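Local coordinates for protein alpha-glucosidase (PDB 5HQA) that hydrolyses alpha-glucosides as a calcium-containing glycoside hydrolase family 97 enzyme activated by chloride, at residues A[40-45]-A[121-126]; A[210-215]-A[411-416]; A[585-590]-A[644-649]. All coordinates share one frame; numbering follows the deposited sequence.

How the interactions relate
The three contacts sit at different levels of the fold. Interaction 1 is partly buried and pairs two antiparallel strands of one sheet in the N-terminal region. It mixes backbone hydrogen bonds and a long, outer salt bridge with an apolar inner side. Interaction 2 lies about 15 Å from it, centre to centre. It is buried and joins a loop of that same N-terminal region to a helix start of the catalytic region, through polar bonds and a tryptophan face. Interaction 3 is about 52 Å from interaction 1, centre to centre, across the middle of the chain. It is buried and purely apolar, between strands of two C-terminal sheets. No element is held by two of these contacts.

Interaction 1. Residues A[40-45]-A[121-126]; sequences FEFKQH and NNIEIT
Phe40 meets Ile125 through its ring, with Phe40 CD1 4.1 Å from Ile125 CD1. Glu41 holds Thr126 by its carbonyl: Thr126 N donates to Glu41 O at 2.9 Å. A water also links Glu41 OE1 to Thr126 OG1. Phe42 and Ile125 form an antiparallel non-hydrogen-bonded pair whose side chains diverge. The Phe42 CA still makes a CA-H...O contact with Glu124 O, 3.3 Å away. The CB of Phe42 points away overall, yet it touches Glu124 O. Further out on the ring, Phe42 CE1 lies 3.7 Å from Ile123 CD1, and Ile125 CG1 touches the same ring atom. An alanine in place of Ile125 would lose CG1, CG2 and CD1, and would probably open a gap beside the rings of Phe40 and Phe42, each left without its isoleucine contact. Next, Lys43 N donates to Glu124 O at 2.9 Å. The Lys43 and Glu124 side chains run side by side, pointing the same way. The salt bridge from Lys43 NZ to Glu124 OE2 is long at 3.8 Å, and a water bridges the same two atoms. His45 closes the segment with its ring near Ile123 CG2. The contact joins the end of strand 30-42 to the start of strand 122-134, an antiparallel pair. Strand 218-221 follows beside 122-134, and Phe224 of strand 224-234 packs against Phe40, Ile123 and Ile125.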
# COMPACT_ATOMS: atom_id res chain seq x y z
N PHE A 40 -4.66 15.79 23.58
CA PHE A 40 -3.75 14.74 24.04
C PHE A 40 -3.92 14.49 25.53
O PHE A 40 -4.21 15.42 26.30
CB PHE A 40 -2.27 15.10 23.85
CG PHE A 40 -1.86 15.35 22.43
CD1 PHE A 40 -1.57 14.29 21.59
CD2 PHE A 40 -1.74 16.64 21.95
CE1 PHE A 40 -1.18 14.52 20.27
CE2 PHE A 40 -1.35 16.88 20.63
CZ PHE A 40 -1.07 15.82 19.79
N GLU A 41 -3.69 13.24 25.94
CA GLU A 41 -3.38 12.89 27.31
C GLU A 41 -1.98 12.28 27.36
O GLU A 41 -1.54 11.61 26.41
CB GLU A 41 -4.40 11.90 27.89
CG GLU A 41 -5.78 12.51 28.01
CD GLU A 41 -6.81 11.57 28.60
OE1 GLU A 41 -6.46 10.42 28.96
OE2 GLU A 41 -7.98 11.98 28.72
N PHE A 42 -1.27 12.52 28.47
CA PHE A 42 0.11 12.10 28.67
C PHE A 42 0.20 11.25 29.92
O PHE A 42 -0.68 11.30 30.79
CB PHE A 42 1.06 13.30 28.81
CG PHE A 42 0.93 14.31 27.72
CD1 PHE A 42 1.60 14.14 26.52
CD2 PHE A 42 0.16 15.45 27.89
CE1 PHE A 42 1.50 15.08 25.51
CE2 PHE A 42 0.04 16.40 26.88
CZ PHE A 42 0.71 16.21 25.69
N LYS A 43 1.29 10.49 30.03
CA LYS A 43 1.48 9.66 31.21
C LYS A 43 1.61 10.53 32.46
O LYS A 43 0.99 10.24 33.49
CB LYS A 43 2.70 8.77 31.05
CG LYS A 43 3.01 7.96 32.29
CD LYS A 43 4.20 7.06 32.09
CE LYS A 43 4.64 6.46 33.41
NZ LYS A 43 6.01 5.89 33.29
N GLN A 44 2.40 11.58 32.37
CA GLN A 44 2.67 12.43 33.53
C GLN A 44 2.30 13.88 33.30
O GLN A 44 1.73 14.52 34.19
CB GLN A 44 4.16 12.32 33.91
CG GLN A 44 4.55 13.14 35.12
CD GLN A 44 3.76 12.78 36.37
OE1 GLN A 44 3.55 11.60 36.68
NE2 GLN A 44 3.31 13.80 37.10
N HIS A 45 2.59 14.42 32.13
CA HIS A 45 2.24 15.80 31.82
C HIS A 45 0.73 16.01 31.94
O HIS A 45 -0.07 15.09 31.72
CB HIS A 45 2.71 16.14 30.40
CG HIS A 45 2.84 17.60 30.14
ND1 HIS A 45 1.76 18.40 29.82
CD2 HIS A 45 3.92 18.42 30.16
CE1 HIS A 45 2.17 19.64 29.64
NE2 HIS A 45 3.48 19.68 29.85
N ASN A 121 8.94 18.63 28.50
CA ASN A 121 10.26 18.03 28.37
C ASN A 121 10.13 16.62 27.82
O ASN A 121 9.62 16.44 26.71
CB ASN A 121 10.97 18.07 29.73
CG ASN A 121 10.99 19.47 30.30
OD1 ASN A 121 11.44 20.41 29.63
ND2 ASN A 121 10.46 19.64 31.51
N ASN A 122 10.57 15.61 28.56
CA ASN A 122 10.42 14.24 28.10
C ASN A 122 8.98 13.83 28.36
O ASN A 122 8.57 13.70 29.52
CB ASN A 122 11.40 13.31 28.81
CG ASN A 122 12.83 13.65 28.49
OD1 ASN A 122 13.21 13.74 27.32
ND2 ASN A 122 13.63 13.86 29.53
N ILE A 123 8.21 13.64 27.30
CA ILE A 123 6.80 13.35 27.48
C ILE A 123 6.48 12.02 26.82
O ILE A 123 7.20 11.53 25.94
CB ILE A 123 5.88 14.47 26.94
CG1 ILE A 123 6.13 14.72 25.47
CG2 ILE A 123 6.09 15.75 27.73
CD1 ILE A 123 5.03 14.21 24.62
N GLU A 124 5.40 11.41 27.30
CA GLU A 124 4.91 10.15 26.75
C GLU A 124 3.42 10.30 26.52
O GLU A 124 2.64 10.41 27.48
CB GLU A 124 5.22 8.99 27.70
CG GLU A 124 6.70 8.80 27.94
CD GLU A 124 7.01 7.64 28.85
OE1 GLU A 124 7.62 6.66 28.39
OE2 GLU A 124 6.62 7.70 30.03
N ILE A 125 3.02 10.35 25.25
CA ILE A 125 1.60 10.41 24.93
C ILE A 125 0.96 9.07 25.26
O ILE A 125 1.44 8.01 24.84
CB ILE A 125 1.40 10.76 23.45
CG1 ILE A 125 1.97 12.14 23.14
CG2 ILE A 125 -0.09 10.67 23.06
CD1 ILE A 125 2.05 12.40 21.66
N THR A 126 -0.13 9.11 26.03
CA THR A 126 -0.91 7.92 26.31
C THR A 126 -2.22 7.88 25.56
O THR A 126 -2.80 6.80 25.40
CB THR A 126 -1.19 7.79 27.81
OG1 THR A 126 -1.79 9.01 28.27
CG2 THR A 126 0.11 7.55 28.57
O HOH W 1 -4.36 8.59 28.84
O HOH W 2 8.33 6.93 32.17

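Interaction 2. Residues A[210-215]-A[411-416]; sequences TPWSSG and DGQFMV
Trp212 lays one face of its six-membered ring over Phe414 CB, a CH-pi contact with CB 3.8 Å from the ring centroid. The CB sits over the face, offset toward the rim. The two aromatic rings themselves meet obliquely, with their planes at 60°. At the indole edge, Trp212 NE1 donates to Gln413 OE1 at 2.9 Å. The acceptor lies in the ring plane, and the bond is fairly straight at 160°. Gln413 reaches it with an extended chain, CG anti to the backbone N (chi1 176°). Its OE1 also accepts from Lys219 N, and its NE2 bonds Asp191 OD1, so the amide is gripped at both ends. Thr210 OG1 donates to Asp411 OD2 at 2.8 Å, meeting it from above the carboxylate plane. Arg148 NH2 bonds the same hydroxyl. A water joins Thr210 O to Gln413 N, just after the N-cap position at Gly412. The contact links the loop between strands 204-209 and 218-221 to the start of helix 413-428. That loop belongs to the N-terminal region and the helix to the TIM-barrel-like catalytic region. Strand 405-408 lies alongside, where Glu408 touches both Trp212 and Phe414.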
# COMPACT_ATOMS: atom_id res chain seq x y z
N THR A 210 -1.24 2.83 18.46
CA THR A 210 -0.69 1.51 18.78
C THR A 210 0.47 1.65 19.75
O THR A 210 1.44 2.35 19.44
CB THR A 210 -0.26 0.81 17.50
OG1 THR A 210 -1.41 0.65 16.66
CG2 THR A 210 0.30 -0.56 17.83
N PRO A 211 0.43 1.02 20.92
CA PRO A 211 1.36 1.37 21.99
C PRO A 211 2.64 0.54 21.99
O PRO A 211 2.75 -0.50 21.34
CB PRO A 211 0.55 1.05 23.25
CG PRO A 211 -0.25 -0.15 22.83
CD PRO A 211 -0.65 0.14 21.39
N TRP A 212 3.61 1.02 22.76
CA TRP A 212 4.75 0.23 23.20
C TRP A 212 4.29 -0.88 24.14
O TRP A 212 3.22 -0.80 24.74
CB TRP A 212 5.75 1.10 23.96
CG TRP A 212 6.50 2.12 23.15
CD1 TRP A 212 6.04 3.33 22.71
CD2 TRP A 212 7.85 2.02 22.71
NE1 TRP A 212 7.03 3.98 22.01
CE2 TRP A 212 8.15 3.19 22.00
CE3 TRP A 212 8.84 1.04 22.86
CZ2 TRP A 212 9.40 3.42 21.43
CZ3 TRP A 212 10.10 1.27 22.29
CH2 TRP A 212 10.36 2.45 21.59
N SER A 213 5.15 -1.89 24.31
CA SER A 213 4.84 -2.95 25.27
C SER A 213 4.67 -2.40 26.68
O SER A 213 3.88 -2.93 27.46
CB SER A 213 5.95 -4.01 25.26
OG SER A 213 7.20 -3.40 25.52
N SER A 214 5.39 -1.32 27.01
CA SER A 214 5.27 -0.70 28.32
C SER A 214 3.92 -0.03 28.53
O SER A 214 3.56 0.25 29.67
CB SER A 214 6.38 0.33 28.52
OG SER A 214 6.10 1.50 27.76
N GLY A 215 3.18 0.25 27.46
CA GLY A 215 1.83 0.77 27.56
C GLY A 215 1.66 2.18 27.05
O GLY A 215 0.53 2.56 26.73
N ASP A 411 3.04 -1.90 14.21
CA ASP A 411 2.67 -0.53 13.88
C ASP A 411 2.80 0.44 15.06
O ASP A 411 2.24 1.53 15.04
CB ASP A 411 1.26 -0.49 13.27
CG ASP A 411 0.18 -1.12 14.15
OD1 ASP A 411 0.42 -2.18 14.78
OD2 ASP A 411 -0.95 -0.57 14.18
N GLY A 412 3.58 0.07 16.09
CA GLY A 412 3.92 1.03 17.12
C GLY A 412 5.07 1.95 16.70
O GLY A 412 5.71 1.77 15.66
N GLN A 413 5.33 2.95 17.54
CA GLN A 413 6.44 3.88 17.28
C GLN A 413 7.76 3.14 17.12
O GLN A 413 8.57 3.48 16.24
CB GLN A 413 6.54 4.90 18.42
CG GLN A 413 7.73 5.85 18.30
CD GLN A 413 7.82 6.79 19.49
OE1 GLN A 413 7.39 6.45 20.59
NE2 GLN A 413 8.37 7.98 19.27
N PHE A 414 8.01 2.12 17.95
CA PHE A 414 9.27 1.38 17.84
C PHE A 414 9.46 0.82 16.44
O PHE A 414 10.52 1.00 15.82
CB PHE A 414 9.32 0.24 18.87
CG PHE A 414 10.47 -0.70 18.63
CD1 PHE A 414 11.76 -0.34 19.01
CD2 PHE A 414 10.27 -1.91 17.97
CE1 PHE A 414 12.83 -1.19 18.76
CE2 PHE A 414 11.35 -2.76 17.71
CZ PHE A 414 12.62 -2.40 18.11
N MET A 415 8.45 0.11 15.92
CA MET A 415 8.61 -0.51 14.60
C MET A 415 8.55 0.53 13.49
O MET A 415 9.25 0.39 12.47
CB MET A 415 7.55 -1.60 14.38
CG MET A 415 7.97 -2.94 14.98
SD MET A 415 9.55 -3.54 14.33
CE MET A 415 9.20 -3.74 12.58
N VAL A 416 7.72 1.57 13.64
CA VAL A 416 7.72 2.66 12.67
C VAL A 416 9.15 3.16 12.45
O VAL A 416 9.62 3.30 11.31
CB VAL A 416 6.78 3.79 13.12
CG1 VAL A 416 7.09 5.10 12.37
CG2 VAL A 416 5.32 3.38 12.92
O HOH W 3 3.93 2.89 20.04

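Interaction 3. Residues A[585-590]-A[644-649]; sequences WYLGAV and LTLKLA
Leu646 CD1 meets Ala589 CB at 3.7 Å. The Leu646 CG is anti to the carbonyl carbon (chi1 -58°), beside its own backbone N. Its chi2 of 175° then places CD1, the branch that meets the alanine methyl. Leu587 CD2 approaches Leu646 CD1 more loosely, at 4.4 Å. In the conformer of Leu648 described here, its CD2 lies 4.2 Å from Ala589 CB. Leu648 CD2 also lies 3.6 Å from Val590 C. A second conformer of Leu648 is deposited, so its detailed fit is less certain. Leu587, Ala589, Leu646 and Leu648 all direct their CB atoms toward the facing strand, while Val590 directs its own away. No hydrogen bond crosses the interface. The segment axes come within 8.4 Å and are inclined at 43°. Strand 585-591 pairs with 567-574 and 653-660 in a six-stranded antiparallel sheet. Strand 643-648 pairs instead with 596-601, whose Ile600 and Ile598 touch Leu646 and Leu648. Such aliphatic packing between two separate sheets is characteristic of a beta sandwich, here in the C-terminal region of the GH97 enzyme.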
# COMPACT_ATOMS: atom_id res chain seq x y z
N TRP A 585 -1.23 3.55 -23.93
CA TRP A 585 -2.14 3.48 -22.79
C TRP A 585 -2.45 2.02 -22.48
O TRP A 585 -2.36 1.14 -23.34
CB TRP A 585 -3.46 4.21 -23.08
CG TRP A 585 -3.39 5.70 -23.00
CD1 TRP A 585 -3.01 6.57 -23.98
CD2 TRP A 585 -3.75 6.50 -21.87
NE1 TRP A 585 -3.11 7.87 -23.53
CE2 TRP A 585 -3.56 7.85 -22.23
CE3 TRP A 585 -4.21 6.20 -20.58
CZ2 TRP A 585 -3.81 8.90 -21.35
CZ3 TRP A 585 -4.45 7.25 -19.70
CH2 TRP A 585 -4.25 8.58 -20.10
N TYR A 586 -2.83 1.78 -21.23
CA TYR A 586 -3.22 0.45 -20.77
C TYR A 586 -4.50 0.56 -19.96
O TYR A 586 -4.75 1.58 -19.32
CB TYR A 586 -2.12 -0.18 -19.93
CG TYR A 586 -0.96 -0.68 -20.76
CD1 TYR A 586 -0.02 0.21 -21.27
CD2 TYR A 586 -0.84 -2.03 -21.05
CE1 TYR A 586 1.03 -0.25 -22.06
CE2 TYR A 586 0.21 -2.50 -21.82
CZ TYR A 586 1.14 -1.61 -22.32
OH TYR A 586 2.17 -2.08 -23.09
N LEU A 587 -5.31 -0.49 -20.00
CA LEU A 587 -6.53 -0.52 -19.20
C LEU A 587 -6.62 -1.86 -18.48
O LEU A 587 -6.27 -2.91 -19.03
CB LEU A 587 -7.78 -0.30 -20.08
CG LEU A 587 -9.14 -0.34 -19.39
CD1 LEU A 587 -10.11 0.61 -20.07
CD2 LEU A 587 -9.71 -1.77 -19.37
N GLY A 588 -7.09 -1.82 -17.24
CA GLY A 588 -7.43 -3.04 -16.54
C GLY A 588 -8.76 -2.87 -15.85
O GLY A 588 -9.06 -1.80 -15.31
N ALA A 589 -9.59 -3.91 -15.88
CA ALA A 589 -10.87 -3.90 -15.17
C ALA A 589 -11.07 -5.25 -14.49
O ALA A 589 -10.69 -6.28 -15.05
CB ALA A 589 -12.04 -3.61 -16.13
N VAL A 590 -11.63 -5.24 -13.28
CA VAL A 590 -11.98 -6.47 -12.59
C VAL A 590 -13.36 -6.31 -11.96
O VAL A 590 -13.82 -5.20 -11.68
CB VAL A 590 -10.96 -6.90 -11.51
CG1 VAL A 590 -9.58 -7.14 -12.12
CG2 VAL A 590 -10.91 -5.88 -10.39
N LEU A 644 -15.99 1.30 -25.55
CA LEU A 644 -15.87 -0.13 -25.32
C LEU A 644 -16.96 -0.60 -24.38
O LEU A 644 -17.31 0.11 -23.44
CB LEU A 644 -14.53 -0.51 -24.68
CG LEU A 644 -13.30 -0.51 -25.55
CD1 LEU A 644 -12.22 -1.19 -24.78
CD2 LEU A 644 -13.60 -1.26 -26.82
N THR A 645 -17.47 -1.80 -24.63
CA THR A 645 -18.32 -2.50 -23.68
C THR A 645 -17.48 -3.60 -23.06
O THR A 645 -17.10 -4.56 -23.76
CB THR A 645 -19.56 -3.06 -24.36
OG1 THR A 645 -20.30 -1.99 -24.95
CG2 THR A 645 -20.43 -3.78 -23.34
N LEU A 646 -17.17 -3.47 -21.78
CA LEU A 646 -16.49 -4.53 -21.05
C LEU A 646 -17.51 -5.56 -20.58
O LEU A 646 -18.51 -5.20 -19.95
CB LEU A 646 -15.72 -3.96 -19.86
CG LEU A 646 -14.68 -2.89 -20.21
CD1 LEU A 646 -14.08 -2.30 -18.94
CD2 LEU A 646 -13.61 -3.49 -21.11
N LYS A 647 -17.26 -6.82 -20.89
CA LYS A 647 -18.11 -7.92 -20.43
C LYS A 647 -17.23 -8.80 -19.55
O LYS A 647 -16.45 -9.62 -20.04
CB LYS A 647 -18.70 -8.70 -21.59
CG LYS A 647 -19.49 -7.82 -22.53
CD LYS A 647 -20.92 -8.28 -22.66
CE LYS A 647 -21.52 -7.68 -23.92
NZ LYS A 647 -22.71 -8.43 -24.42
N LEU A 648 -17.37 -8.63 -18.24
CA LEU A 648 -16.55 -9.31 -17.26
C LEU A 648 -17.29 -10.55 -16.77
O LEU A 648 -18.45 -10.47 -16.38
CB LEU A 648 -16.24 -8.37 -16.09
CG LEU A 648 -15.06 -7.39 -16.20
CD1 LEU A 648 -14.91 -6.79 -17.58
CD2 LEU A 648 -15.13 -6.29 -15.15
N ALA A 649 -16.61 -11.70 -16.83
CA ALA A 649 -17.20 -12.93 -16.30
C ALA A 649 -17.25 -12.85 -14.77
O ALA A 649 -16.75 -11.91 -14.15
CB ALA A 649 -16.38 -14.14 -16.74